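Local structure of Na Glutathione S-transferase 1 (Necator americanus, 2ON7) at residues E16-I21 and R69-Q74; A92-D97 and R129-G134; E123-A128 and T169-F174. The protein probably catalyses, as a glutathione S-transferase working as a dimer, the conjugation of glutathione to electrophilic compounds in a human hookworm. One frame throughout, in Å; residues are numbered along the deposited sequence.

Contact 1: residues E16-I21 and R69-Q74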
loop_
_atom_site.group_PDB
_atom_site.type_symbol
_atom_site.label_atom_id
_atom_site.label_comp_id
_atom_site.label_asym_id
_atom_site.label_seq_id
_atom_site.Cartn_x
_atom_site.Cartn_y
_atom_site.Cartn_z
ATOM N N GLU A 16 -7.044 11.268 -8.593
ATOM C CA GLU A 16 -8.457 11.168 -8.917
ATOM C C GLU A 16 -9.343 10.503 -7.864
ATOM O O GLU A 16 -10.500 10.883 -7.734
ATOM C CB GLU A 16 -8.636 10.492 -10.280
ATOM C CG GLU A 16 -10.038 10.551 -10.890
ATOM C CD GLU A 16 -10.519 11.956 -11.124
ATOM O OE1 GLU A 16 -9.680 12.872 -11.186
ATOM O OE2 GLU A 16 -11.747 12.169 -11.241
ATOM N N CYS A 17 -8.823 9.523 -7.123
ATOM C CA CYS A 17 -9.609 8.810 -6.118
ATOM C C CYS A 17 -10.106 9.797 -5.087
ATOM O O CYS A 17 -11.305 9.894 -4.832
ATOM C CB CYS A 17 -8.834 7.625 -5.486
ATOM S SG CYS A 17 -9.731 6.458 -4.261
ATOM N N ALA A 18 -9.175 10.555 -4.529
ATOM C CA ALA A 18 -9.471 11.672 -3.611
ATOM C C ALA A 18 -10.558 12.564 -4.167
ATOM O O ALA A 18 -11.530 12.869 -3.464
ATOM C CB ALA A 18 -8.215 12.483 -3.380
ATOM N N ARG A 19 -10.400 12.980 -5.432
ATOM C CA ARG A 19 -11.362 13.873 -6.057
ATOM C C ARG A 19 -12.734 13.238 -6.107
ATOM O O ARG A 19 -13.737 13.895 -5.891
ATOM C CB ARG A 19 -10.937 14.266 -7.480
ATOM C CG ARG A 19 -9.657 15.004 -7.530
ATOM C CD ARG A 19 -9.321 15.299 -8.953
ATOM N NE ARG A 19 -8.048 15.999 -9.064
ATOM C CZ ARG A 19 -7.024 15.606 -9.816
ATOM N NH1 ARG A 19 -7.118 14.517 -10.544
ATOM N NH2 ARG A 19 -5.918 16.341 -9.858
ATOM N N GLN A 20 -12.746 11.965 -6.469
ATOM C CA GLN A 20 -13.967 11.203 -6.553
ATOM C C GLN A 20 -14.593 11.032 -5.192
ATOM O O GLN A 20 -15.766 11.053 -5.109
ATOM C CB GLN A 20 -13.770 9.874 -7.335
ATOM C CG GLN A 20 -13.674 10.158 -8.838
ATOM C CD GLN A 20 -13.448 8.947 -9.724
ATOM O OE1 GLN A 20 -12.919 9.059 -10.832
ATOM N NE2 GLN A 20 -13.853 7.806 -9.262
ATOM N N ILE A 21 -13.819 10.892 -4.132
ATOM C CA ILE A 21 -14.411 10.811 -2.796
ATOM C C ILE A 21 -15.073 12.104 -2.396
ATOM O O ILE A 21 -16.236 12.091 -2.027
ATOM C CB ILE A 21 -13.432 10.366 -1.709
ATOM C CG1 ILE A 21 -13.044 8.902 -1.929
ATOM C CG2 ILE A 21 -14.087 10.541 -0.332
ATOM C CD1 ILE A 21 -13.633 7.948 -0.940
ATOM N N ARG A 69 -7.816 6.530 1.779
ATOM C CA ARG A 69 -8.417 5.824 2.903
ATOM C C ARG A 69 -8.927 6.824 3.917
ATOM O O ARG A 69 -10.045 6.686 4.403
ATOM C CB ARG A 69 -7.440 4.843 3.544
ATOM C CG ARG A 69 -7.966 4.035 4.765
ATOM C CD ARG A 69 -6.888 3.175 5.373
ATOM N NE ARG A 69 -6.282 2.383 4.307
ATOM C CZ ARG A 69 -5.091 2.624 3.745
ATOM N NH1 ARG A 69 -4.291 3.591 4.197
ATOM N NH2 ARG A 69 -4.684 1.862 2.750
ATOM N N TYR A 70 -8.135 7.864 4.177
ATOM C CA TYR A 70 -8.457 8.863 5.182
ATOM C C TYR A 70 -9.797 9.559 4.828
ATOM O O TYR A 70 -10.724 9.639 5.668
ATOM C CB TYR A 70 -7.298 9.885 5.345
ATOM C CG TYR A 70 -7.679 11.092 6.194
ATOM C CD1 TYR A 70 -7.525 11.064 7.576
ATOM C CD2 TYR A 70 -8.180 12.266 5.612
ATOM C CE1 TYR A 70 -7.904 12.146 8.381
ATOM C CE2 TYR A 70 -8.566 13.383 6.421
ATOM C CZ TYR A 70 -8.417 13.289 7.807
ATOM O OH TYR A 70 -8.766 14.322 8.627
ATOM N N LEU A 71 -9.880 10.091 3.617
ATOM C CA LEU A 71 -11.065 10.805 3.199
ATOM C C LEU A 71 -12.281 9.880 3.249
ATOM O O LEU A 71 -13.313 10.295 3.783
ATOM C CB LEU A 71 -10.892 11.418 1.787
ATOM C CG LEU A 71 -9.792 12.469 1.683
ATOM C CD1 LEU A 71 -9.458 12.721 0.225
ATOM C CD2 LEU A 71 -10.216 13.761 2.423
ATOM N N ALA A 72 -12.136 8.629 2.771
ATOM C CA ALA A 72 -13.208 7.629 2.833
ATOM C C ALA A 72 -13.754 7.398 4.229
ATOM O O ALA A 72 -14.978 7.279 4.410
ATOM C CB ALA A 72 -12.750 6.307 2.236
ATOM N N ARG A 73 -12.851 7.326 5.214
ATOM C CA ARG A 73 -13.231 7.128 6.589
ATOM C C ARG A 73 -14.034 8.314 7.054
ATOM O O ARG A 73 -15.070 8.129 7.714
ATOM C CB ARG A 73 -12.009 6.909 7.485
ATOM C CG ARG A 73 -11.331 5.513 7.343
ATOM C CD ARG A 73 -10.289 5.363 8.404
ATOM N NE ARG A 73 -9.502 4.141 8.318
ATOM C CZ ARG A 73 -8.331 3.957 8.933
ATOM N NH1 ARG A 73 -7.809 4.928 9.673
ATOM N NH2 ARG A 73 -7.685 2.799 8.811
ATOM N N GLN A 74 -13.567 9.521 6.695
ATOM C CA GLN A 74 -14.205 10.782 7.079
ATOM C C GLN A 74 -15.649 10.881 6.577
ATOM O O GLN A 74 -16.517 11.449 7.273
ATOM C CB GLN A 74 -13.410 11.981 6.524
ATOM C CG GLN A 74 -12.046 12.218 7.159
ATOM C CD GLN A 74 -12.128 12.153 8.649
ATOM O OE1 GLN A 74 -12.901 12.911 9.263
ATOM N NE2 GLN A 74 -11.391 11.209 9.255
#
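Helices 16-25 and 64-75 run nearly parallel where Ile21 packs on Leu71 and Ala72, their local axes 10° apart and 9.5 Å from each other at closest approach. Ile21 and Ala72 face each other in register, with 6.6 Å between their CA atoms. The two branches of Ile21 divide the opposing surface. Its CG2, anti to the backbone N, lies 3.9 Å from Leu71 CB, while CG1 stands beside that N (chi1 -68°) and carries CD1 to within 3.7 Å of Ala72 CB. One turn earlier, the methyl of Ala18 meets Leu71 CD1 at 3.8 Å. Small alanines suit both places, since each presents a single methyl to a larger branched neighbour on the other helix. Strand 4-9 supplies the floor, Leu6 touching Ala18 and Tyr4 touching Leu71, and Trp155 of helix 155-168 lies against both Ile21 and Ala72. This is the helix pair on one side of the thioredoxin-like sheet, and the disulfide Cys17-Cys68 ties the same two helices covalently. Polar groups stay off the interface: Arg19 turns away and forms a salt bridge from NH1 to Glu16 OE1 at 3.1 Å, nearly in its guanidinium plane. With no hydrogen bond between the segments, noncovalent cohesion here rests on buried aliphatic packing, to which the disulfide adds a fixed tether.

Contact 2: residues A92-D97 and R129-G134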
loop_
_atom_site.group_PDB
_atom_site.type_symbol
_atom_site.label_atom_id
_atom_site.label_comp_id
_atom_site.label_asym_id
_atom_site.label_seq_id
_atom_site.Cartn_x
_atom_site.Cartn_y
_atom_site.Cartn_z
ATOM N N ALA A 92 -7.030 -2.725 -2.578
ATOM C CA ALA A 92 -6.438 -1.526 -3.071
ATOM C C ALA A 92 -4.940 -1.735 -3.221
ATOM O O ALA A 92 -4.336 -1.111 -4.109
ATOM C CB ALA A 92 -6.713 -0.403 -2.101
ATOM N N ASP A 93 -4.362 -2.552 -2.321
ATOM C CA ASP A 93 -2.954 -2.950 -2.318
ATOM C C ASP A 93 -2.643 -3.974 -3.435
ATOM O O ASP A 93 -1.519 -4.012 -3.989
ATOM C CB ASP A 93 -2.580 -3.618 -0.964
ATOM C CG ASP A 93 -2.223 -2.636 0.144
ATOM O OD1 ASP A 93 -2.108 -1.404 -0.096
ATOM O OD2 ASP A 93 -2.019 -3.123 1.286
ATOM N N GLN A 94 -3.613 -4.840 -3.705
ATOM C CA GLN A 94 -3.490 -5.816 -4.795
ATOM C C GLN A 94 -3.499 -5.085 -6.115
ATOM O O GLN A 94 -2.662 -5.358 -6.977
ATOM C CB GLN A 94 -4.638 -6.850 -4.765
ATOM C CG GLN A 94 -4.528 -7.998 -5.765
ATOM C CD GLN A 94 -3.309 -8.894 -5.559
ATOM O OE1 GLN A 94 -2.682 -8.919 -4.468
ATOM N NE2 GLN A 94 -2.974 -9.660 -6.608
ATOM N N TYR A 95 -4.465 -4.170 -6.261
ATOM C CA TYR A 95 -4.468 -3.194 -7.343
ATOM C C TYR A 95 -3.128 -2.430 -7.527
ATOM O O TYR A 95 -2.664 -2.249 -8.640
ATOM C CB TYR A 95 -5.627 -2.218 -7.185
ATOM C CG TYR A 95 -5.517 -1.018 -8.081
ATOM C CD1 TYR A 95 -5.935 -1.066 -9.415
ATOM C CD2 TYR A 95 -4.998 0.177 -7.594
ATOM C CE1 TYR A 95 -5.822 0.072 -10.240
ATOM C CE2 TYR A 95 -4.873 1.286 -8.390
ATOM C CZ TYR A 95 -5.297 1.239 -9.708
ATOM O OH TYR A 95 -5.148 2.380 -10.475
ATOM N N SER A 96 -2.533 -1.963 -6.438
ATOM C CA SER A 96 -1.217 -1.288 -6.507
ATOM C C SER A 96 -0.077 -2.193 -6.966
ATOM O O SER A 96 0.747 -1.756 -7.751
ATOM C CB SER A 96 -0.882 -0.652 -5.167
ATOM O OG SER A 96 -2.062 -0.010 -4.771
ATOM N N ASP A 97 -0.040 -3.436 -6.483
ATOM C CA ASP A 97 0.925 -4.455 -6.950
ATOM C C ASP A 97 0.839 -4.593 -8.482
ATOM O O ASP A 97 1.872 -4.636 -9.198
ATOM C CB ASP A 97 0.624 -5.861 -6.344
ATOM C CG ASP A 97 0.960 -5.987 -4.836
ATOM O OD1 ASP A 97 1.427 -5.019 -4.208
ATOM O OD2 ASP A 97 0.736 -7.082 -4.254
ATOM N N ARG A 129 -2.781 -8.193 -15.999
ATOM C CA ARG A 129 -4.191 -7.828 -15.929
ATOM C C ARG A 129 -5.052 -9.068 -15.660
ATOM O O ARG A 129 -6.117 -8.980 -15.035
ATOM C CB ARG A 129 -4.620 -7.154 -17.229
ATOM C CG ARG A 129 -6.095 -7.173 -17.397
ATOM C CD ARG A 129 -6.532 -7.216 -18.816
ATOM N NE ARG A 129 -6.193 -8.487 -19.410
ATOM C CZ ARG A 129 -6.665 -8.933 -20.568
ATOM N NH1 ARG A 129 -7.518 -8.201 -21.289
ATOM N NH2 ARG A 129 -6.277 -10.123 -20.993
ATOM N N ASP A 130 -4.576 -10.201 -16.186
ATOM C CA ASP A 130 -5.243 -11.490 -16.079
ATOM C C ASP A 130 -5.221 -11.946 -14.633
ATOM O O ASP A 130 -6.217 -12.415 -14.077
ATOM C CB ASP A 130 -4.543 -12.530 -16.964
ATOM C CG ASP A 130 -4.705 -12.252 -18.472
ATOM O OD1 ASP A 130 -5.550 -11.433 -18.888
ATOM O OD2 ASP A 130 -3.966 -12.857 -19.249
ATOM N N LYS A 131 -4.078 -11.790 -13.998
ATOM C CA LYS A 131 -4.017 -12.151 -12.612
ATOM C C LYS A 131 -4.928 -11.207 -11.847
ATOM O O LYS A 131 -5.806 -11.669 -11.130
ATOM C CB LYS A 131 -2.587 -12.103 -12.077
ATOM C CG LYS A 131 -2.468 -12.530 -10.627
ATOM C CD LYS A 131 -1.002 -12.659 -10.195
ATOM C CE LYS A 131 -0.412 -11.298 -9.880
ATOM N NZ LYS A 131 1.035 -11.424 -9.589
ATOM N N PHE A 132 -4.762 -9.897 -12.045
ATOM C CA PHE A 132 -5.528 -8.941 -11.269
ATOM C C PHE A 132 -7.035 -9.115 -11.431
ATOM O O PHE A 132 -7.770 -9.188 -10.437
ATOM C CB PHE A 132 -5.094 -7.509 -11.551
ATOM C CG PHE A 132 -5.867 -6.475 -10.769
ATOM C CD1 PHE A 132 -6.479 -5.407 -11.438
ATOM C CD2 PHE A 132 -5.974 -6.563 -9.379
ATOM C CE1 PHE A 132 -7.194 -4.451 -10.753
ATOM C CE2 PHE A 132 -6.669 -5.584 -8.658
ATOM C CZ PHE A 132 -7.286 -4.533 -9.359
ATOM N N PHE A 133 -7.479 -9.214 -12.670
ATOM C CA PHE A 133 -8.890 -9.364 -12.991
ATOM C C PHE A 133 -9.415 -10.743 -12.552
ATOM O O PHE A 133 -10.594 -10.870 -12.161
ATOM C CB PHE A 133 -9.106 -9.130 -14.487
ATOM C CG PHE A 133 -9.128 -7.666 -14.900
ATOM C CD1 PHE A 133 -8.828 -6.636 -13.989
ATOM C CD2 PHE A 133 -9.449 -7.320 -16.217
ATOM C CE1 PHE A 133 -8.819 -5.289 -14.389
ATOM C CE2 PHE A 133 -9.473 -5.970 -16.639
ATOM C CZ PHE A 133 -9.160 -4.950 -15.718
ATOM N N GLY A 134 -8.554 -11.770 -12.607
ATOM C CA GLY A 134 -8.917 -13.083 -12.092
ATOM C C GLY A 134 -9.403 -12.966 -10.657
ATOM O O GLY A 134 -10.491 -13.431 -10.337
#
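Phe132 reaches across to helix 82-109 and lays the far end of its ring against the backbone and side chain of Tyr95. With CG anti to its own backbone N, the benzyl group extends from helix 117-141 and brings CE2 to 3.5 Å from Tyr95 CA, while CZ comes 3.6 Å from Tyr95 CB. The two rings are inclined at 54°, their centroids 5.8 Å apart, an oblique meeting that is neither a stack nor a T-shape. Relative to the tyrosine ring, the phenylalanine arrives at the edge, close to its plane, where Phe132 CZ is 3.7 Å from Tyr95 CD1. A flat, wholly apolar ring suits this place because it can slip in beside a helix backbone and cover it without bringing a polar group along. Gln94 passes Phe132 in the opposite direction, its amide plane 30° from the ring plane, and its CG touches Phe132 CD2 at 4.1 Å. The bend at chi2 lets its aliphatic part do this packing while OE1 makes a weak hydrogen bond to Gln63 of the second subunit. Lys131 lies at the margin, and its NZ forms a salt bridge with Glu101, one turn beyond Asp97 on helix 82-109. The helices themselves are antiparallel, at 171° and 10.3 Å between the local axes, and pack side by side in the all-helical domain of the glutathione S-transferase fold. Tyr98 of helix 82-109 stacks on Phe132, and His163 of helix 155-168 meets the Tyr95 ring edge-to-face. Helix 64-75 lies against another side of segment 92-97, where Leu65 touches Ala92, Asp93 and Ser96.

Contact 3: residues E123-A128 and T169-F174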
loop_
_atom_site.group_PDB
_atom_site.type_symbol
_atom_site.label_atom_id
_atom_site.label_comp_id
_atom_site.label_asym_id
_atom_site.label_seq_id
_atom_site.Cartn_x
_atom_site.Cartn_y
_atom_site.Cartn_z
ATOM N N GLU A 123 3.700 -8.896 -23.331
ATOM C CA GLU A 123 4.581 -9.469 -22.305
ATOM C C GLU A 123 4.428 -8.926 -20.861
ATOM O O GLU A 123 4.855 -9.583 -19.902
ATOM C CB GLU A 123 6.052 -9.394 -22.765
ATOM C CG GLU A 123 6.430 -10.399 -23.890
ATOM C CD GLU A 123 7.833 -10.170 -24.454
ATOM O OE1 GLU A 123 8.473 -11.158 -24.887
ATOM O OE2 GLU A 123 8.303 -9.006 -24.460
ATOM N N VAL A 124 3.801 -7.758 -20.711
ATOM C CA VAL A 124 3.729 -7.079 -19.416
ATOM C C VAL A 124 2.283 -6.745 -19.001
ATOM O O VAL A 124 1.820 -7.260 -17.989
ATOM C CB VAL A 124 4.715 -5.836 -19.343
ATOM C CG1 VAL A 124 4.523 -5.037 -18.081
ATOM C CG2 VAL A 124 6.181 -6.293 -19.459
ATOM N N LEU A 125 1.565 -5.919 -19.763
ATOM C CA LEU A 125 0.157 -5.568 -19.430
ATOM C C LEU A 125 -0.822 -6.795 -19.364
ATOM O O LEU A 125 -1.518 -6.979 -18.371
ATOM C CB LEU A 125 -0.390 -4.520 -20.425
ATOM C CG LEU A 125 -1.424 -3.417 -20.123
ATOM C CD1 LEU A 125 -2.338 -3.216 -21.336
ATOM C CD2 LEU A 125 -2.258 -3.602 -18.847
ATOM N N LEU A 126 -0.882 -7.610 -20.423
ATOM C CA LEU A 126 -1.927 -8.645 -20.504
ATOM C C LEU A 126 -1.850 -9.750 -19.399
ATOM O O LEU A 126 -2.859 -10.037 -18.750
ATOM C CB LEU A 126 -2.047 -9.234 -21.928
ATOM C CG LEU A 126 -2.544 -8.321 -23.065
ATOM C CD1 LEU A 126 -2.765 -9.134 -24.318
ATOM C CD2 LEU A 126 -3.815 -7.570 -22.710
ATOM N N PRO A 127 -0.663 -10.376 -19.198
ATOM C CA PRO A 127 -0.443 -11.175 -17.981
ATOM C C PRO A 127 -0.894 -10.471 -16.684
ATOM O O PRO A 127 -1.864 -10.912 -16.052
ATOM C CB PRO A 127 1.074 -11.412 -17.986
ATOM C CG PRO A 127 1.431 -11.405 -19.453
ATOM C CD PRO A 127 0.498 -10.428 -20.116
ATOM N N ALA A 128 -0.216 -9.394 -16.296
ATOM C CA ALA A 128 -0.557 -8.663 -15.090
ATOM C C ALA A 128 -2.070 -8.421 -14.907
ATOM O O ALA A 128 -2.575 -8.405 -13.787
ATOM C CB ALA A 128 0.192 -7.315 -15.061
ATOM N N THR A 169 -9.263 3.725 -22.988
ATOM C CA THR A 169 -8.805 4.822 -23.816
ATOM C C THR A 169 -7.416 4.557 -24.447
ATOM O O THR A 169 -7.003 5.255 -25.375
ATOM C CB THR A 169 -8.781 6.104 -22.964
ATOM O OG1 THR A 169 -10.115 6.379 -22.499
ATOM C CG2 THR A 169 -8.342 7.226 -23.771
ATOM N N PHE A 170 -6.703 3.554 -23.926
ATOM C CA PHE A 170 -5.395 3.165 -24.469
ATOM C C PHE A 170 -5.395 1.774 -25.064
ATOM O O PHE A 170 -4.676 1.505 -26.019
ATOM C CB PHE A 170 -4.298 3.289 -23.413
ATOM C CG PHE A 170 -3.986 4.708 -23.043
ATOM C CD1 PHE A 170 -4.268 5.182 -21.773
ATOM C CD2 PHE A 170 -3.452 5.579 -23.975
ATOM C CE1 PHE A 170 -3.990 6.492 -21.420
ATOM C CE2 PHE A 170 -3.180 6.888 -23.632
ATOM C CZ PHE A 170 -3.462 7.342 -22.341
ATOM N N VAL A 171 -6.219 0.902 -24.488
ATOM C CA VAL A 171 -6.337 -0.489 -24.886
ATOM C C VAL A 171 -7.826 -0.844 -25.036
ATOM O O VAL A 171 -8.453 -1.315 -24.073
ATOM C CB VAL A 171 -5.630 -1.425 -23.860
ATOM C CG1 VAL A 171 -5.647 -2.840 -24.344
ATOM C CG2 VAL A 171 -4.172 -0.964 -23.590
ATOM N N PRO A 172 -8.391 -0.633 -26.248
ATOM C CA PRO A 172 -9.832 -0.813 -26.512
ATOM C C PRO A 172 -10.422 -2.185 -26.087
ATOM O O PRO A 172 -11.587 -2.257 -25.709
ATOM C CB PRO A 172 -9.950 -0.595 -28.049
ATOM C CG PRO A 172 -8.541 -0.728 -28.592
ATOM C CD PRO A 172 -7.665 -0.217 -27.464
ATOM N N GLU A 173 -9.629 -3.251 -26.159
ATOM C CA GLU A 173 -10.070 -4.597 -25.742
ATOM C C GLU A 173 -9.583 -5.024 -24.348
ATOM O O GLU A 173 -9.278 -6.207 -24.135
ATOM C CB GLU A 173 -9.683 -5.652 -26.776
ATOM C CG GLU A 173 -8.602 -5.213 -27.735
ATOM C CD GLU A 173 -7.264 -4.999 -27.063
ATOM O OE1 GLU A 173 -6.734 -3.862 -27.075
ATOM O OE2 GLU A 173 -6.746 -5.987 -26.543
ATOM N N PHE A 174 -9.560 -4.081 -23.401
ATOM C CA PHE A 174 -8.997 -4.351 -22.086
ATOM C C PHE A 174 -9.855 -5.294 -21.215
ATOM O O PHE A 174 -9.335 -6.100 -20.422
ATOM C CB PHE A 174 -8.683 -3.035 -21.348
ATOM C CG PHE A 174 -7.789 -3.214 -20.177
ATOM C CD1 PHE A 174 -6.544 -3.834 -20.329
ATOM C CD2 PHE A 174 -8.168 -2.756 -18.914
ATOM C CE1 PHE A 174 -5.711 -4.007 -19.245
ATOM C CE2 PHE A 174 -7.325 -2.894 -17.826
ATOM C CZ PHE A 174 -6.116 -3.542 -17.976
#
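Val171 and Phe174 both converge on Leu125, which points from helix 117-141 toward the loop that follows helix 155-168. Along that loop Val171 comes first: its CG2, beside the backbone N, meets Leu125 CD1 tip to tip at 3.7 Å. A compact branched residue fits here, since one methyl reaches the leucine from a short stem. Val171 also opens a type I beta turn, in which Pro172 takes the second position, where its restricted phi of -52° is well suited, and Glu173 the third. The turn closes with a weak bond from Phe174 N to Val171 O, 3.1 Å long. Phe174 then sends its ring back to the helix, CG anti to the backbone N (chi1 -165°), and the ring crosses Leu125 obliquely with CE1 3.5 Å from Leu125 CD2. The forked leucine thus serves two partners: CD1 takes the valine and also lies near Phe174 CE1, which CD2 of Leu125 approaches more closely. Phe105 of helix 82-109 and Met167 of helix 155-168 also touch Leu125. No hydrogen bond joins the segments, so the turn is held to the helix at this point by the burial of three apolar side chains.

Contacts 2 and 3 share helix 117-141, lie about 13 Å apart between centres and touch directly: Arg129 NH1 probably donates to Phe174 O at 2.9 Å, and Phe133 CZ packs 3.5 Å from Phe174 CE2. The loop of contact 3 is therefore held by successive turns of one helix. Contact 1 belongs to the thioredoxin-like domain, with its centre about 20 Å from that of contact 2 and about 27 Å from that of contact 3. Helices 64-75 and 82-109 follow each other in the chain and carry it from contact 1 to contact 2, and both contacts touch the second subunit, whereas contact 3 does not. In glutathione S-transferases generally, the thioredoxin-like domain provides most of the glutathione site.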